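Local structure of dicer Related Helicase (Caenorhabditis elegans, 6M6Q) at residues T76-S79 with D83-K86; L32-L37 with K264-F269. The protein probably hydrolyses ATP and acts on RNA as a RIG-I-like helicase in RNA interference, this chain being its all-helical N-terminal domain without the helicase core. All coordinates share one frame; numbering follows the deposited sequence.

Contact 1: T76-S79 with D83-K86; sequences TPVS and DMIK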
ATOM      1  N   THR B  76     -23.034 -15.991 -12.152  1.00 67.49           N
ATOM      2  CA  THR B  76     -23.882 -17.220 -12.194  1.00 72.75           C
ATOM      3  C   THR B  76     -25.182 -16.946 -11.439  1.00 70.43           C
ATOM      4  O   THR B  76     -25.181 -16.234 -10.444  1.00 69.83           O
ATOM      5  CB  THR B  76     -23.166 -18.450 -11.616  1.00 80.43           C
ATOM      6  OG1 THR B  76     -22.804 -18.187 -10.257  1.00 91.21           O
ATOM      7  CG2 THR B  76     -21.947 -18.848 -12.423  1.00 75.86           C
ATOM      8  N   PRO B  77     -26.339 -17.465 -11.901  1.00 71.97           N
ATOM      9  CA  PRO B  77     -27.613 -17.187 -11.234  1.00 69.54           C
ATOM     10  C   PRO B  77     -27.631 -17.751  -9.802  1.00 72.18           C
ATOM     11  O   PRO B  77     -27.179 -18.891  -9.587  1.00 87.48           O
ATOM     12  CB  PRO B  77     -28.684 -17.875 -12.104  1.00 70.70           C
ATOM     13  CG  PRO B  77     -27.954 -18.259 -13.404  1.00 74.75           C
ATOM     14  CD  PRO B  77     -26.483 -18.379 -13.043  1.00 70.53           C
ATOM     15  N   VAL B  78     -28.140 -16.961  -8.858  1.00 67.97           N
ATOM     16  CA  VAL B  78     -28.244 -17.324  -7.410  1.00 67.62           C
ATOM     17  C   VAL B  78     -29.223 -18.511  -7.237  1.00 67.70           C
ATOM     18  O   VAL B  78     -29.137 -19.207  -6.190  1.00 56.76           O
ATOM     19  CB  VAL B  78     -28.648 -16.091  -6.578  1.00 69.95           C
ATOM     20  CG1 VAL B  78     -30.018 -15.545  -6.995  1.00 69.29           C
ATOM     21  CG2 VAL B  78     -28.597 -16.369  -5.076  1.00 65.91           C
ATOM     22  N   SER B  79     -30.070 -18.786  -8.243  1.00 67.98           N
ATOM     23  CA  SER B  79     -31.002 -19.953  -8.261  1.00 65.19           C
ATOM     24  C   SER B  79     -30.217 -21.259  -8.387  1.00 59.76           C
ATOM     25  O   SER B  79     -30.771 -22.285  -8.018  1.00 63.06           O
ATOM     26  CB  SER B  79     -32.035 -19.833  -9.342  1.00 66.33           C
ATOM     27  OG  SER B  79     -31.536 -19.102 -10.446  1.00 76.21           O
ATOM     28  N   ASP B  83     -26.563 -23.829  -1.568  1.00 61.95           N
ATOM     29  CA  ASP B  83     -27.282 -23.522  -0.307  1.00 59.51           C
ATOM     30  C   ASP B  83     -28.699 -23.023  -0.637  1.00 58.19           C
ATOM     31  O   ASP B  83     -29.628 -23.518   0.000  1.00 55.05           O
ATOM     32  CB  ASP B  83     -26.520 -22.531   0.555  1.00 62.63           C
ATOM     33  CG  ASP B  83     -25.209 -23.083   1.060  1.00 65.01           C
ATOM     34  OD1 ASP B  83     -25.252 -24.020   1.860  1.00 65.97           O
ATOM     35  OD2 ASP B  83     -24.154 -22.561   0.648  1.00 73.66           O
ATOM     36  N   MET B  84     -28.865 -22.152  -1.645  1.00 49.50           N
ATOM     37  CA  MET B  84     -30.205 -21.692  -2.105  1.00 49.07           C
ATOM     38  C   MET B  84     -31.079 -22.907  -2.415  1.00 54.47           C
ATOM     39  O   MET B  84     -32.246 -22.923  -1.944  1.00 62.03           O
ATOM     40  CB  MET B  84     -30.129 -20.808  -3.350  1.00 49.18           C
ATOM     41  CG  MET B  84     -31.482 -20.193  -3.767  1.00 49.01           C
ATOM     42  SD  MET B  84     -32.282 -19.263  -2.410  1.00 53.21           S
ATOM     43  CE  MET B  84     -31.581 -17.633  -2.631  1.00 55.72           C
ATOM     44  N   ILE B  85     -30.553 -23.872  -3.174  1.00 54.33           N
ATOM     45  CA  ILE B  85     -31.323 -25.064  -3.628  1.00 59.90           C
ATOM     46  C   ILE B  85     -31.715 -25.871  -2.394  1.00 59.21           C
ATOM     47  O   ILE B  85     -32.881 -26.337  -2.349  1.00 62.94           O
ATOM     48  CB  ILE B  85     -30.529 -25.905  -4.652  1.00 70.74           C
ATOM     49  CG1 ILE B  85     -30.355 -25.148  -5.975  1.00 69.34           C
ATOM     50  CG2 ILE B  85     -31.166 -27.285  -4.868  1.00 66.17           C
ATOM     51  CD1 ILE B  85     -29.150 -25.586  -6.769  1.00 66.62           C
ATOM     52  N   LYS B  86     -30.829 -25.943  -1.389  1.00 54.01           N
ATOM     53  CA  LYS B  86     -31.070 -26.744  -0.151  1.00 59.69           C
ATOM     54  C   LYS B  86     -32.186 -26.085   0.678  1.00 57.19           C
ATOM     55  O   LYS B  86     -33.063 -26.814   1.156  1.00 58.77           O
ATOM     56  CB  LYS B  86     -29.789 -26.900   0.667  1.00 57.61           C
ATOM     57  CG  LYS B  86     -28.837 -27.976   0.179  1.00 55.98           C
ATOM     58  CD  LYS B  86     -27.580 -28.014   0.983  1.00 60.42           C
ATOM     59  CE  LYS B  86     -26.445 -28.725   0.291  1.00 66.26           C
ATOM     60  NZ  LYS B  86     -25.177 -28.516   1.025  1.00 69.99           N
TER
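Val78 meets Met84 where the 3-10 turn at 78-79 packs against helix 82-87, three residues separating the last of 76-79 from the first of 83-86. Two kinds of contact join the segments. The first is apolar: Val78 CG2 lies 4.1 Å from Met84 CE, so a branch of the valine touches the terminal methyl of the thioether chain, and the two side chains meet at a slant. Met84 starts out with CG anti to its backbone N (chi1 -174°), then bends at chi2 and again at chi3, and this folding carries CE back to the valine branch. Both side chains also rest on helix 94-127, Val78 on His108 and Met84 on Glu101, Val104 and Thr105, so the pair faces that helix.

The second kind sets backbone oxygens against aliphatic carbon. Val78 O approaches Met84 CB at 3.4 Å, with CG of the same methionine also close by. One residue further along, Ser79 O faces Ile85 CG1 at 3.5 Å. Successive carbonyls of the 3-10 segment thus pack against successive residues of helix 82-87.

The polar bonds lie beside this surface. Met84 N donates to Asp81 OD1 within the connecting turn, and Asp83 forms a salt bridge to Arg107 of helix 94-127. Chemically, then, the two segments meet chiefly by van der Waals packing, and the directional bonds come from neighbouring residues, Asp81 in the turn and Arg107 on helix 94-127.

Contact 2: L32-L37 with K264-F269; sequences LKWKFL and KTLTMF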
ATOM      1  N   LEU B  32      -8.455   9.685 -10.566  1.00 49.57           N
ATOM      2  CA  LEU B  32      -9.478   9.324 -11.608  1.00 54.05           C
ATOM      3  C   LEU B  32      -9.430   7.820 -11.939  1.00 51.50           C
ATOM      4  O   LEU B  32     -10.012   7.434 -12.963  1.00 54.67           O
ATOM      5  CB  LEU B  32      -9.221  10.120 -12.901  1.00 53.88           C
ATOM      6  CG  LEU B  32      -9.594  11.595 -12.890  1.00 53.80           C
ATOM      7  CD1 LEU B  32      -8.942  12.307 -14.062  1.00 52.55           C
ATOM      8  CD2 LEU B  32     -11.096  11.765 -12.935  1.00 60.29           C
ATOM      9  N   LYS B  33      -8.725   7.008 -11.157  1.00 53.32           N
ATOM     10  CA  LYS B  33      -8.511   5.570 -11.475  1.00 50.20           C
ATOM     11  C   LYS B  33      -9.860   4.830 -11.586  1.00 47.52           C
ATOM     12  O   LYS B  33      -9.931   3.912 -12.392  1.00 50.89           O
ATOM     13  CB  LYS B  33      -7.572   4.927 -10.452  1.00 47.75           C
ATOM     14  CG  LYS B  33      -8.151   4.641  -9.071  1.00 49.34           C
ATOM     15  CD  LYS B  33      -7.188   3.823  -8.227  1.00 47.79           C
ATOM     16  CE  LYS B  33      -7.868   2.958  -7.212  1.00 47.53           C
ATOM     17  NZ  LYS B  33      -6.930   2.577  -6.135  1.00 58.52           N
ATOM     18  N   TRP B  34     -10.886   5.204 -10.809  1.00 49.41           N
ATOM     19  CA  TRP B  34     -12.211   4.516 -10.835  1.00 46.41           C
ATOM     20  C   TRP B  34     -12.983   4.943 -12.078  1.00 48.24           C
ATOM     21  O   TRP B  34     -13.703   4.074 -12.658  1.00 48.01           O
ATOM     22  CB  TRP B  34     -13.012   4.758  -9.550  1.00 46.08           C
ATOM     23  CG  TRP B  34     -12.393   4.128  -8.333  1.00 47.19           C
ATOM     24  CD1 TRP B  34     -12.079   4.749  -7.157  1.00 49.84           C
ATOM     25  CD2 TRP B  34     -11.980   2.755  -8.182  1.00 45.38           C
ATOM     26  NE1 TRP B  34     -11.504   3.859  -6.286  1.00 50.52           N
ATOM     27  CE2 TRP B  34     -11.427   2.630  -6.890  1.00 47.56           C
ATOM     28  CE3 TRP B  34     -12.039   1.617  -9.000  1.00 48.04           C
ATOM     29  CZ2 TRP B  34     -10.938   1.420  -6.403  1.00 45.13           C
ATOM     30  CZ3 TRP B  34     -11.542   0.423  -8.522  1.00 47.71           C
ATOM     31  CH2 TRP B  34     -10.992   0.331  -7.242  1.00 46.11           C
ATOM     32  N   LYS B  35     -12.802   6.200 -12.509  1.00 47.63           N
ATOM     33  CA  LYS B  35     -13.422   6.746 -13.738  1.00 48.55           C
ATOM     34  C   LYS B  35     -12.722   6.132 -14.947  1.00 51.75           C
ATOM     35  O   LYS B  35     -13.413   5.863 -15.941  1.00 58.95           O
ATOM     36  CB  LYS B  35     -13.374   8.276 -13.754  1.00 52.20           C
ATOM     37  CG  LYS B  35     -13.937   8.950 -15.015  1.00 57.07           C
ATOM     38  CD  LYS B  35     -15.375   8.572 -15.332  1.00 52.71           C
ATOM     39  CE  LYS B  35     -15.935   9.204 -16.590  1.00 51.43           C
ATOM     40  NZ  LYS B  35     -17.152   8.475 -17.035  1.00 60.18           N
ATOM     41  N   PHE B  36     -11.425   5.841 -14.833  1.00 52.85           N
ATOM     42  CA  PHE B  36     -10.617   5.190 -15.896  1.00 51.86           C
ATOM     43  C   PHE B  36     -11.076   3.745 -16.065  1.00 48.45           C
ATOM     44  O   PHE B  36     -11.294   3.334 -17.211  1.00 44.32           O
ATOM     45  CB  PHE B  36      -9.128   5.261 -15.573  1.00 52.11           C
ATOM     46  CG  PHE B  36      -8.275   4.324 -16.384  1.00 53.53           C
ATOM     47  CD1 PHE B  36      -8.131   4.497 -17.753  1.00 55.71           C
ATOM     48  CD2 PHE B  36      -7.596   3.280 -15.776  1.00 52.47           C
ATOM     49  CE1 PHE B  36      -7.349   3.628 -18.495  1.00 58.28           C
ATOM     50  CE2 PHE B  36      -6.809   2.420 -16.515  1.00 51.25           C
ATOM     51  CZ  PHE B  36      -6.685   2.597 -17.870  1.00 60.77           C
ATOM     52  N   LEU B  37     -11.250   3.018 -14.953  1.00 50.59           N
ATOM     53  CA  LEU B  37     -11.840   1.643 -14.940  1.00 51.84           C
ATOM     54  C   LEU B  37     -13.219   1.717 -15.558  1.00 44.54           C
ATOM     55  O   LEU B  37     -13.454   0.947 -16.469  1.00 42.30           O
ATOM     56  CB  LEU B  37     -11.907   1.080 -13.510  1.00 56.98           C
ATOM     57  CG  LEU B  37     -12.395  -0.376 -13.361  1.00 58.98           C
ATOM     58  CD1 LEU B  37     -11.420  -1.392 -13.990  1.00 54.12           C
ATOM     59  CD2 LEU B  37     -12.622  -0.712 -11.889  1.00 57.26           C
ATOM     60  N   LYS B 264     -16.209   9.062  -5.165  1.00 49.85           N
ATOM     61  CA  LYS B 264     -16.605  10.371  -4.608  1.00 52.35           C
ATOM     62  C   LYS B 264     -15.505  10.889  -3.676  1.00 46.93           C
ATOM     63  O   LYS B 264     -15.223  12.090  -3.740  1.00 52.49           O
ATOM     64  CB  LYS B 264     -17.970  10.287  -3.934  1.00 53.72           C
ATOM     65  CG  LYS B 264     -19.129  10.459  -4.900  1.00 57.62           C
ATOM     66  CD  LYS B 264     -20.476  10.570  -4.248  1.00 59.26           C
ATOM     67  CE  LYS B 264     -21.574  10.792  -5.256  1.00 56.81           C
ATOM     68  NZ  LYS B 264     -21.647   9.674  -6.219  1.00 63.64           N
ATOM     69  N   THR B 265     -14.861  10.008  -2.913  1.00 46.27           N
ATOM     70  CA  THR B 265     -13.768  10.371  -1.970  1.00 52.78           C
ATOM     71  C   THR B 265     -12.578  10.908  -2.782  1.00 58.07           C
ATOM     72  O   THR B 265     -12.057  11.981  -2.434  1.00 60.44           O
ATOM     73  CB  THR B 265     -13.340   9.189  -1.088  1.00 55.00           C
ATOM     74  OG1 THR B 265     -14.469   8.644  -0.403  1.00 55.14           O
ATOM     75  CG2 THR B 265     -12.296   9.583  -0.063  1.00 53.07           C
ATOM     76  N   LEU B 266     -12.197  10.213  -3.853  1.00 58.19           N
ATOM     77  CA  LEU B 266     -11.037  10.597  -4.696  1.00 57.93           C
ATOM     78  C   LEU B 266     -11.341  11.913  -5.422  1.00 62.26           C
ATOM     79  O   LEU B 266     -10.404  12.760  -5.538  1.00 57.07           O
ATOM     80  CB  LEU B 266     -10.721   9.466  -5.682  1.00 53.38           C
ATOM     81  CG  LEU B 266     -10.269   8.154  -5.038  1.00 47.76           C
ATOM     82  CD1 LEU B 266      -9.770   7.189  -6.088  1.00 47.86           C
ATOM     83  CD2 LEU B 266      -9.205   8.391  -3.978  1.00 43.69           C
ATOM     84  N   THR B 267     -12.599  12.114  -5.829  1.00 56.82           N
ATOM     85  CA  THR B 267     -13.031  13.294  -6.609  1.00 54.65           C
ATOM     86  C   THR B 267     -12.947  14.539  -5.729  1.00 51.51           C
ATOM     87  O   THR B 267     -12.665  15.601  -6.285  1.00 59.65           O
ATOM     88  CB  THR B 267     -14.410  13.066  -7.225  1.00 61.76           C
ATOM     89  OG1 THR B 267     -14.288  11.924  -8.070  1.00 63.51           O
ATOM     90  CG2 THR B 267     -14.909  14.233  -8.042  1.00 63.76           C
ATOM     91  N   MET B 268     -13.051  14.389  -4.405  1.00 50.96           N
ATOM     92  CA  MET B 268     -12.861  15.512  -3.436  1.00 57.21           C
ATOM     93  C   MET B 268     -11.401  15.986  -3.460  1.00 57.62           C
ATOM     94  O   MET B 268     -11.185  17.202  -3.557  1.00 59.79           O
ATOM     95  CB  MET B 268     -13.220  15.117  -2.004  1.00 56.62           C
ATOM     96  CG  MET B 268     -14.683  15.068  -1.745  1.00 61.87           C
ATOM     97  SD  MET B 268     -14.992  14.646  -0.032  1.00 81.01           S
ATOM     98  CE  MET B 268     -15.069  16.267   0.708  1.00 78.57           C
ATOM     99  N   PHE B 269     -10.436  15.075  -3.363  1.00 62.19           N
ATOM    100  CA  PHE B 269      -8.983  15.392  -3.404  1.00 58.18           C
ATOM    101  C   PHE B 269      -8.608  15.925  -4.791  1.00 53.22           C
ATOM    102  O   PHE B 269      -7.772  16.817  -4.855  1.00 54.89           O
ATOM    103  CB  PHE B 269      -8.152  14.169  -3.016  1.00 57.48           C
ATOM    104  CG  PHE B 269      -8.168  13.889  -1.539  1.00 48.93           C
ATOM    105  CD1 PHE B 269      -9.179  13.124  -0.979  1.00 50.64           C
ATOM    106  CD2 PHE B 269      -7.216  14.450  -0.700  1.00 43.24           C
ATOM    107  CE1 PHE B 269      -9.217  12.889   0.385  1.00 52.14           C
ATOM    108  CE2 PHE B 269      -7.264  14.230   0.666  1.00 47.71           C
ATOM    109  CZ  PHE B 269      -8.258  13.441   1.207  1.00 53.10           C
TER
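Leu266 touches the indole of Trp34 with one methyl, CD1, which sits 3.5 Å from Trp34 CD1 and 3.8 Å from Trp34 NE1. The methyl therefore meets the pyrrole part of the ring system, approaching obliquely. In Leu266, CG stands anti to the carbonyl carbon (chi1 -64°), on a CB that already points toward helix 33-42; the same methyl also comes within 4.2 Å of Lys33 CG. That lysine doubles as a partner of the indole: its CE lies 3.4 Å above one face of the Trp34 ring, offset toward the rim, while Leu37 CD2 occupies the ring edge in plane.

This is apolar helix-helix packing inside an all-helical domain, joining helix 33-42 to helix 262-271 close to the centre of the chain; such a helical N-terminal region is consistent with the CARD modules of RIG-I-like helicases. Trp34 also touches Leu262 and His263 of helix 262-271 and Glu121 and Leu124 of helix 94-127, so the indole lies between its own helix and two others, with Leu237 of a loop also touching it. Buried polar groups find partners elsewhere: Lys35 NZ bonds to Tyr144 OH and Gln227 O, and Thr265 OG1 to Trp260 NE1 and Gly196 N.

How the contacts relate
From the N terminus the chain first reaches 32-37, one half of contact 2, and continues through helix 63-72 to contact 1, which closes a loop of only three residues between 76-79 and 83-86. It then forms helix 94-127 and a succession of further helices before 264-269 closes contact 2 across 226 intervening residues. Contact 1 is therefore nested within the loop of contact 2. Their centres lie 35 Å apart and their nearest atoms about 18 Å, yet both rest on helix 94-127: contact 1 in its first half, contact 2 near its C-terminal end. One is local and peripheral; the other joins sequence-distant helices centrally.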